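Local coordinates for GCN5-related N-acetyltransferase (Streptococcus suis, PDB 3G3S), which probably transfers an acetyl group from acetyl-coenzyme A to an amino group, as a GCN5-related N-acetyltransferase, though its substrate is not established, at residues F13-C24 with A45-L56. Numbering follows the deposited sequence.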
ATOM      1  N   PHE A  13     -16.300   1.087  -2.876  1.00 22.51           N
ATOM      2  CA  PHE A  13     -16.309   0.959  -1.417  1.00 24.60           C
ATOM      3  C   PHE A  13     -16.320   2.330  -0.769  1.00 26.66           C
ATOM      4  O   PHE A  13     -16.835   2.501   0.341  1.00 26.93           O
ATOM      5  CB  PHE A  13     -15.086   0.173  -0.943  1.00 24.22           C
ATOM      6  CG  PHE A  13     -15.143  -1.281  -1.284  1.00 28.76           C
ATOM      7  CD1 PHE A  13     -15.752  -2.188  -0.418  1.00 25.07           C
ATOM      8  CD2 PHE A  13     -14.641  -1.740  -2.472  1.00 28.12           C
ATOM      9  CE1 PHE A  13     -15.811  -3.537  -0.725  1.00 22.87           C
ATOM     10  CE2 PHE A  13     -14.705  -3.074  -2.794  1.00 25.51           C
ATOM     11  CZ  PHE A  13     -15.298  -3.980  -1.912  1.00 24.90           C
ATOM     12  N   GLY A  14     -15.737   3.293  -1.478  1.00 29.20           N
ATOM     13  CA  GLY A  14     -15.766   4.681  -1.072  1.00 31.39           C
ATOM     14  C   GLY A  14     -15.073   4.850   0.243  1.00 31.79           C
ATOM     15  O   GLY A  14     -14.060   4.206   0.489  1.00 32.31           O
ATOM     16  N   ASP A  15     -15.655   5.715   1.077  1.00 32.66           N
ATOM     17  CA  ASP A  15     -15.180   6.008   2.407  1.00 35.72           C
ATOM     18  C   ASP A  15     -15.904   5.069   3.386  1.00 33.60           C
ATOM     19  O   ASP A  15     -17.012   5.382   3.901  1.00 35.47           O
ATOM     20  CB  ASP A  15     -15.503   7.462   2.718  1.00 38.57           C
ATOM     21  CG  ASP A  15     -14.866   7.943   3.987  1.00 51.38           C
ATOM     22  OD1 ASP A  15     -14.402   7.097   4.806  1.00 63.04           O
ATOM     23  OD2 ASP A  15     -14.830   9.188   4.149  1.00 63.46           O
ATOM     24  N   TRP A  16     -15.283   3.914   3.613  1.00 26.70           N
ATOM     25  CA  TRP A  16     -15.857   2.859   4.453  1.00 23.38           C
ATOM     26  C   TRP A  16     -14.718   2.447   5.328  1.00 22.85           C
ATOM     27  O   TRP A  16     -13.872   1.687   4.919  1.00 21.94           O
ATOM     28  CB  TRP A  16     -16.368   1.707   3.568  1.00 22.71           C
ATOM     29  CG  TRP A  16     -17.240   0.735   4.240  1.00 21.18           C
ATOM     30  CD1 TRP A  16     -17.451   0.566   5.588  1.00 17.00           C
ATOM     31  CD2 TRP A  16     -17.966  -0.331   3.585  1.00 11.90           C
ATOM     32  NE1 TRP A  16     -18.298  -0.498   5.808  1.00 19.63           N
ATOM     33  CE2 TRP A  16     -18.607  -1.086   4.603  1.00 18.97           C
ATOM     34  CE3 TRP A  16     -18.111  -0.717   2.261  1.00 26.72           C
ATOM     35  CZ2 TRP A  16     -19.409  -2.166   4.327  1.00 22.87           C
ATOM     36  CZ3 TRP A  16     -18.880  -1.783   1.999  1.00 12.15           C
ATOM     37  CH2 TRP A  16     -19.528  -2.510   3.003  1.00 14.43           C
ATOM     38  N   PRO A  17     -14.654   2.992   6.562  1.00 20.17           N
ATOM     39  CA  PRO A  17     -13.497   2.756   7.397  1.00 20.87           C
ATOM     40  C   PRO A  17     -13.441   1.398   8.150  1.00 23.12           C
ATOM     41  O   PRO A  17     -13.292   1.365   9.372  1.00 24.24           O
ATOM     42  CB  PRO A  17     -13.574   3.953   8.384  1.00 19.91           C
ATOM     43  CG  PRO A  17     -15.011   4.113   8.638  1.00 20.66           C
ATOM     44  CD  PRO A  17     -15.674   3.797   7.248  1.00 22.55           C
ATOM     45  N   GLU A  18     -13.574   0.287   7.421  1.00 19.86           N
ATOM     46  CA  GLU A  18     -13.386  -1.033   7.985  1.00 21.28           C
ATOM     47  C   GLU A  18     -12.030  -1.541   7.505  1.00 21.51           C
ATOM     48  O   GLU A  18     -11.810  -1.701   6.310  1.00 18.18           O
ATOM     49  CB  GLU A  18     -14.512  -1.965   7.572  1.00 24.40           C
ATOM     50  CG  GLU A  18     -15.807  -1.672   8.286  1.00 22.57           C
ATOM     51  CD  GLU A  18     -15.834  -2.118   9.735  1.00 12.69           C
ATOM     52  OE1 GLU A  18     -14.833  -2.657  10.243  1.00 24.07           O
ATOM     53  OE2 GLU A  18     -16.930  -1.993  10.341  1.00 15.18           O
ATOM     54  N   THR A  19     -11.126  -1.844   8.439  1.00 19.74           N
ATOM     55  CA  THR A  19      -9.750  -2.129   8.039  1.00 19.93           C
ATOM     56  C   THR A  19      -9.576  -3.396   7.212  1.00 22.77           C
ATOM     57  O   THR A  19      -8.623  -3.499   6.480  1.00 25.22           O
ATOM     58  CB  THR A  19      -8.749  -2.108   9.230  1.00 22.15           C
ATOM     59  OG1 THR A  19      -8.770  -3.340   9.941  1.00 21.65           O
ATOM     60  CG2 THR A  19      -9.025  -0.882  10.171  1.00 20.10           C
ATOM     61  N   ILE A  20     -10.498  -4.346   7.316  1.00 23.13           N
ATOM     62  CA  ILE A  20     -10.404  -5.579   6.529  1.00 20.02           C
ATOM     63  C   ILE A  20     -10.684  -5.219   5.067  1.00 19.56           C
ATOM     64  O   ILE A  20     -10.155  -5.873   4.142  1.00 24.06           O
ATOM     65  CB  ILE A  20     -11.362  -6.645   7.061  1.00 21.51           C
ATOM     66  CG1 ILE A  20     -10.887  -7.168   8.421  1.00 20.85           C
ATOM     67  CG2 ILE A  20     -11.542  -7.838   6.024  1.00 15.04           C
ATOM     68  CD1 ILE A  20     -11.955  -7.839   9.248  1.00 18.54           C
ATOM     69  N   ILE A  21     -11.542  -4.228   4.831  1.00 18.05           N
ATOM     70  CA  ILE A  21     -11.710  -3.765   3.447  1.00 20.34           C
ATOM     71  C   ILE A  21     -10.359  -3.175   3.009  1.00 20.16           C
ATOM     72  O   ILE A  21      -9.862  -3.418   1.926  1.00 17.74           O
ATOM     73  CB  ILE A  21     -12.840  -2.718   3.247  1.00 22.77           C
ATOM     74  CG1 ILE A  21     -14.196  -3.215   3.753  1.00 19.97           C
ATOM     75  CG2 ILE A  21     -12.923  -2.304   1.727  1.00 19.56           C
ATOM     76  CD1 ILE A  21     -15.272  -2.124   3.783  1.00 18.78           C
ATOM     77  N   TRP A  22      -9.743  -2.371   3.868  1.00 19.79           N
ATOM     78  CA  TRP A  22      -8.417  -1.845   3.540  1.00 18.58           C
ATOM     79  C   TRP A  22      -7.410  -2.969   3.250  1.00 19.35           C
ATOM     80  O   TRP A  22      -6.637  -2.896   2.279  1.00 21.39           O
ATOM     81  CB  TRP A  22      -7.867  -0.931   4.673  1.00 19.96           C
ATOM     82  CG  TRP A  22      -8.775   0.159   5.081  1.00 22.59           C
ATOM     83  CD1 TRP A  22      -9.855   0.645   4.410  1.00 21.54           C
ATOM     84  CD2 TRP A  22      -8.622   1.002   6.240  1.00 23.01           C
ATOM     85  NE1 TRP A  22     -10.415   1.689   5.104  1.00 28.04           N
ATOM     86  CE2 TRP A  22      -9.660   1.941   6.215  1.00 23.26           C
ATOM     87  CE3 TRP A  22      -7.724   1.020   7.294  1.00 24.31           C
ATOM     88  CZ2 TRP A  22      -9.831   2.896   7.205  1.00 25.48           C
ATOM     89  CZ3 TRP A  22      -7.887   1.968   8.282  1.00 24.17           C
ATOM     90  CH2 TRP A  22      -8.927   2.897   8.228  1.00 25.59           C
ATOM     91  N   THR A  23      -7.410  -4.014   4.074  1.00 17.99           N
ATOM     92  CA  THR A  23      -6.545  -5.149   3.843  1.00 20.48           C
ATOM     93  C   THR A  23      -6.745  -5.686   2.423  1.00 20.67           C
ATOM     94  O   THR A  23      -5.790  -5.801   1.623  1.00 21.58           O
ATOM     95  CB  THR A  23      -6.828  -6.227   4.874  1.00 18.84           C
ATOM     96  OG1 THR A  23      -6.384  -5.732   6.163  1.00 17.73           O
ATOM     97  CG2 THR A  23      -6.106  -7.615   4.563  1.00 19.85           C
ATOM     98  N   CYS A  24      -8.001  -5.975   2.133  1.00 22.32           N
ATOM     99  CA  CYS A  24      -8.359  -6.545   0.819  1.00 19.91           C
ATOM    100  C   CYS A  24      -7.983  -5.651  -0.381  1.00 20.70           C
ATOM    101  O   CYS A  24      -7.433  -6.142  -1.358  1.00 23.55           O
ATOM    102  CB  CYS A  24      -9.818  -6.907   0.791  1.00 22.34           C
ATOM    103  SG  CYS A  24     -10.293  -8.179   1.884  1.00 21.49           S
ATOM    104  N   ALA A  45     -15.259  -7.586  -1.021  1.00 20.20           N
ATOM    105  CA  ALA A  45     -13.984  -7.732  -0.380  1.00 18.99           C
ATOM    106  C   ALA A  45     -14.152  -8.979   0.509  1.00 19.00           C
ATOM    107  O   ALA A  45     -14.930  -8.990   1.484  1.00 19.55           O
ATOM    108  CB  ALA A  45     -13.624  -6.465   0.436  1.00 19.21           C
ATOM    109  N   LEU A  46     -13.427 -10.040   0.176  1.00 20.89           N
ATOM    110  CA  LEU A  46     -13.538 -11.316   0.875  1.00 22.09           C
ATOM    111  C   LEU A  46     -12.243 -11.644   1.563  1.00 22.77           C
ATOM    112  O   LEU A  46     -11.188 -11.710   0.933  1.00 23.09           O
ATOM    113  CB  LEU A  46     -13.896 -12.406  -0.136  1.00 21.86           C
ATOM    114  CG  LEU A  46     -14.067 -13.832   0.373  1.00 26.06           C
ATOM    115  CD1 LEU A  46     -15.239 -13.941   1.310  1.00 24.57           C
ATOM    116  CD2 LEU A  46     -14.202 -14.811  -0.839  1.00 21.67           C
ATOM    117  N   TYR A  47     -12.327 -11.825   2.870  1.00 22.87           N
ATOM    118  CA  TYR A  47     -11.163 -12.076   3.687  1.00 22.07           C
ATOM    119  C   TYR A  47     -11.424 -13.197   4.622  1.00 17.95           C
ATOM    120  O   TYR A  47     -12.506 -13.281   5.171  1.00 19.33           O
ATOM    121  CB  TYR A  47     -10.837 -10.848   4.516  1.00 21.69           C
ATOM    122  CG  TYR A  47      -9.667 -11.066   5.454  1.00 24.50           C
ATOM    123  CD1 TYR A  47      -8.378 -10.802   5.041  1.00 26.11           C
ATOM    124  CD2 TYR A  47      -9.854 -11.524   6.761  1.00 31.46           C
ATOM    125  CE1 TYR A  47      -7.295 -10.995   5.903  1.00 20.37           C
ATOM    126  CE2 TYR A  47      -8.761 -11.754   7.622  1.00 19.61           C
ATOM    127  CZ  TYR A  47      -7.489 -11.463   7.183  1.00 26.35           C
ATOM    128  OH  TYR A  47      -6.399 -11.615   8.020  1.00 22.32           O
ATOM    129  N   GLY A  48     -10.422 -14.050   4.821  1.00 20.83           N
ATOM    130  CA  GLY A  48     -10.507 -15.132   5.779  1.00 23.81           C
ATOM    131  C   GLY A  48      -9.928 -16.430   5.275  1.00 27.52           C
ATOM    132  O   GLY A  48      -9.472 -16.515   4.126  1.00 29.35           O
ATOM    133  N   ARG A  49      -9.924 -17.430   6.156  1.00 29.59           N
ATOM    134  CA  ARG A  49      -9.409 -18.768   5.837  1.00 32.59           C
ATOM    135  C   ARG A  49     -10.270 -19.824   6.537  1.00 35.53           C
ATOM    136  O   ARG A  49     -10.723 -20.786   5.910  1.00 37.19           O
ATOM    137  CB  ARG A  49      -7.933 -18.883   6.224  1.00 31.97           C
ATOM    138  CG  ARG A  49      -7.168 -19.935   5.421  1.00 43.34           C
ATOM    139  CD  ARG A  49      -5.636 -20.026   5.705  1.00 45.32           C
ATOM    140  NE  ARG A  49      -5.329 -20.753   6.945  1.00 57.89           N
ATOM    141  CZ  ARG A  49      -5.160 -22.071   7.020  1.00 61.25           C
ATOM    142  N   GLN A  50     -10.481 -19.644   7.831  1.00 36.89           N
ATOM    143  CA  GLN A  50     -11.348 -20.509   8.632  1.00 40.63           C
ATOM    144  C   GLN A  50     -12.664 -19.798   8.920  1.00 38.53           C
ATOM    145  O   GLN A  50     -13.733 -20.394   8.801  1.00 39.58           O
ATOM    146  CB  GLN A  50     -10.657 -20.866   9.928  1.00 42.89           C
ATOM    147  CG  GLN A  50      -9.341 -21.621   9.723  1.00 51.60           C
ATOM    148  CD  GLN A  50      -8.667 -21.977  11.028  1.00 53.82           C
ATOM    149  OE1 GLN A  50      -8.613 -21.169  11.950  1.00 61.77           O
ATOM    150  NE2 GLN A  50      -8.141 -23.193  11.108  1.00 54.94           N
ATOM    151  N   SER A  51     -12.577 -18.542   9.341  1.00 32.48           N
ATOM    152  CA  SER A  51     -13.757 -17.697   9.447  1.00 30.23           C
ATOM    153  C   SER A  51     -13.536 -16.579   8.409  1.00 27.40           C
ATOM    154  O   SER A  51     -12.402 -16.347   7.983  1.00 28.00           O
ATOM    155  CB  SER A  51     -13.940 -17.136  10.847  1.00 30.08           C
ATOM    156  OG  SER A  51     -13.035 -16.104  11.048  1.00 34.99           O
ATOM    157  N   PHE A  52     -14.608 -15.914   7.989  1.00 22.97           N
ATOM    158  CA  PHE A  52     -14.550 -14.930   6.930  1.00 20.53           C
ATOM    159  C   PHE A  52     -15.419 -13.727   7.140  1.00 17.59           C
ATOM    160  O   PHE A  52     -16.412 -13.761   7.887  1.00 21.28           O
ATOM    161  CB  PHE A  52     -15.107 -15.545   5.622  1.00 20.39           C
ATOM    162  CG  PHE A  52     -14.306 -16.684   5.071  1.00 25.68           C
ATOM    163  CD1 PHE A  52     -14.437 -17.970   5.596  1.00 31.58           C
ATOM    164  CD2 PHE A  52     -13.454 -16.488   3.995  1.00 28.40           C
ATOM    165  CE1 PHE A  52     -13.691 -19.025   5.072  1.00 31.59           C
ATOM    166  CE2 PHE A  52     -12.714 -17.534   3.486  1.00 31.24           C
ATOM    167  CZ  PHE A  52     -12.840 -18.795   4.012  1.00 27.75           C
ATOM    168  N   PHE A  53     -15.049 -12.673   6.429  1.00 20.28           N
ATOM    169  CA  PHE A  53     -15.859 -11.500   6.224  1.00 19.14           C
ATOM    170  C   PHE A  53     -16.038 -11.324   4.739  1.00 17.97           C
ATOM    171  O   PHE A  53     -15.100 -11.506   3.957  1.00 21.23           O
ATOM    172  CB  PHE A  53     -15.204 -10.240   6.763  1.00 21.24           C
ATOM    173  CG  PHE A  53     -15.417 -10.071   8.226  1.00 19.71           C
ATOM    174  CD1 PHE A  53     -14.625 -10.756   9.138  1.00 26.86           C
ATOM    175  CD2 PHE A  53     -16.424  -9.246   8.696  1.00 25.98           C
ATOM    176  CE1 PHE A  53     -14.841 -10.608  10.500  1.00 19.73           C
ATOM    177  CE2 PHE A  53     -16.641  -9.094  10.085  1.00 24.55           C
ATOM    178  CZ  PHE A  53     -15.861  -9.765  10.964  1.00 16.16           C
ATOM    179  N   GLY A  54     -17.221 -10.859   4.388  1.00 19.79           N
ATOM    180  CA  GLY A  54     -17.590 -10.528   3.020  1.00 23.24           C
ATOM    181  C   GLY A  54     -18.188  -9.134   3.071  1.00 18.99           C
ATOM    182  O   GLY A  54     -19.298  -8.965   3.560  1.00 19.44           O
ATOM    183  N   PHE A  55     -17.427  -8.127   2.661  1.00 19.66           N
ATOM    184  CA  PHE A  55     -17.939  -6.759   2.599  1.00 20.96           C
ATOM    185  C   PHE A  55     -18.429  -6.503   1.212  1.00 18.91           C
ATOM    186  O   PHE A  55     -17.657  -6.567   0.255  1.00 22.29           O
ATOM    187  CB  PHE A  55     -16.874  -5.747   2.949  1.00 19.97           C
ATOM    188  CG  PHE A  55     -16.453  -5.794   4.388  1.00 17.37           C
ATOM    189  CD1 PHE A  55     -15.433  -6.638   4.799  1.00 20.12           C
ATOM    190  CD2 PHE A  55     -17.098  -5.006   5.324  1.00 24.66           C
ATOM    191  CE1 PHE A  55     -15.032  -6.653   6.126  1.00 22.82           C
ATOM    192  CE2 PHE A  55     -16.708  -5.023   6.677  1.00 22.84           C
ATOM    193  CZ  PHE A  55     -15.691  -5.842   7.068  1.00 19.83           C
ATOM    194  N   LEU A  56     -19.698  -6.133   1.112  1.00 20.22           N
ATOM    195  CA  LEU A  56     -20.373  -6.010  -0.185  1.00 21.66           C
ATOM    196  C   LEU A  56     -20.672  -4.575  -0.597  1.00 20.15           C
ATOM    197  O   LEU A  56     -21.481  -3.937   0.025  1.00 22.80           O
ATOM    198  CB  LEU A  56     -21.675  -6.788  -0.076  1.00 19.66           C
ATOM    199  CG  LEU A  56     -21.447  -8.283   0.196  1.00 22.17           C
ATOM    200  CD1 LEU A  56     -22.647  -8.843   1.034  1.00 19.82           C
ATOM    201  CD2 LEU A  56     -21.168  -8.992  -1.123  1.00 21.11           C
TER
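Phe-55 O accepts the backbone N-H of Ala-45, N to O 2.9 Å, and the rim of the Phe-13 ring adjoins this bond near the ring plane, Phe-13 CE1 lying 3.7 Å from the same oxygen. That bond belongs to the hairpin itself; no hydrogen bond links the two segments, which meet mainly through apolar side chains, and the Phe-55 ring shows how one aromatic can serve several neighbours at once. Ile-21 CG1 lies over one face of the Phe-55 ring, 3.8 Å from its centroid, in a CH-pi contact. An edge of Phe-55 meets the face of the Trp-16 six-membered ring in an offset edge-to-face pair, planes 86° apart. Glu-18, bent at chi2, brings its aliphatic CG to within 3.8 Å of Phe-55 CE2.

The setting is a helix laid across an antiparallel beta hairpin: segment 19-24 runs almost perpendicular to strands 45-48 and 52-56, which belong to the large mixed sheet of this GNAT protein. Ile-20 spans both strands. With CG1 beside the backbone N (chi1 -70°), CG2 stands anti to that nitrogen and fits between Tyr-47 and the Phe-55 ring. Ile-20 CG2 packs tightly on Tyr-47 CB at 3.4 Å, while Ile-20 CD1 sits over a face of Phe-53, 4.2 Å from the ring centroid. One turn on, Cys-24 CB meets Ala-45 CB at 3.8 Å, and Thr-23 turns its methyl to Tyr-47. Thr-23 OG1 is hydrogen-bonded to Ser-180 O and Tyr-47 OH to Tyr-178 O.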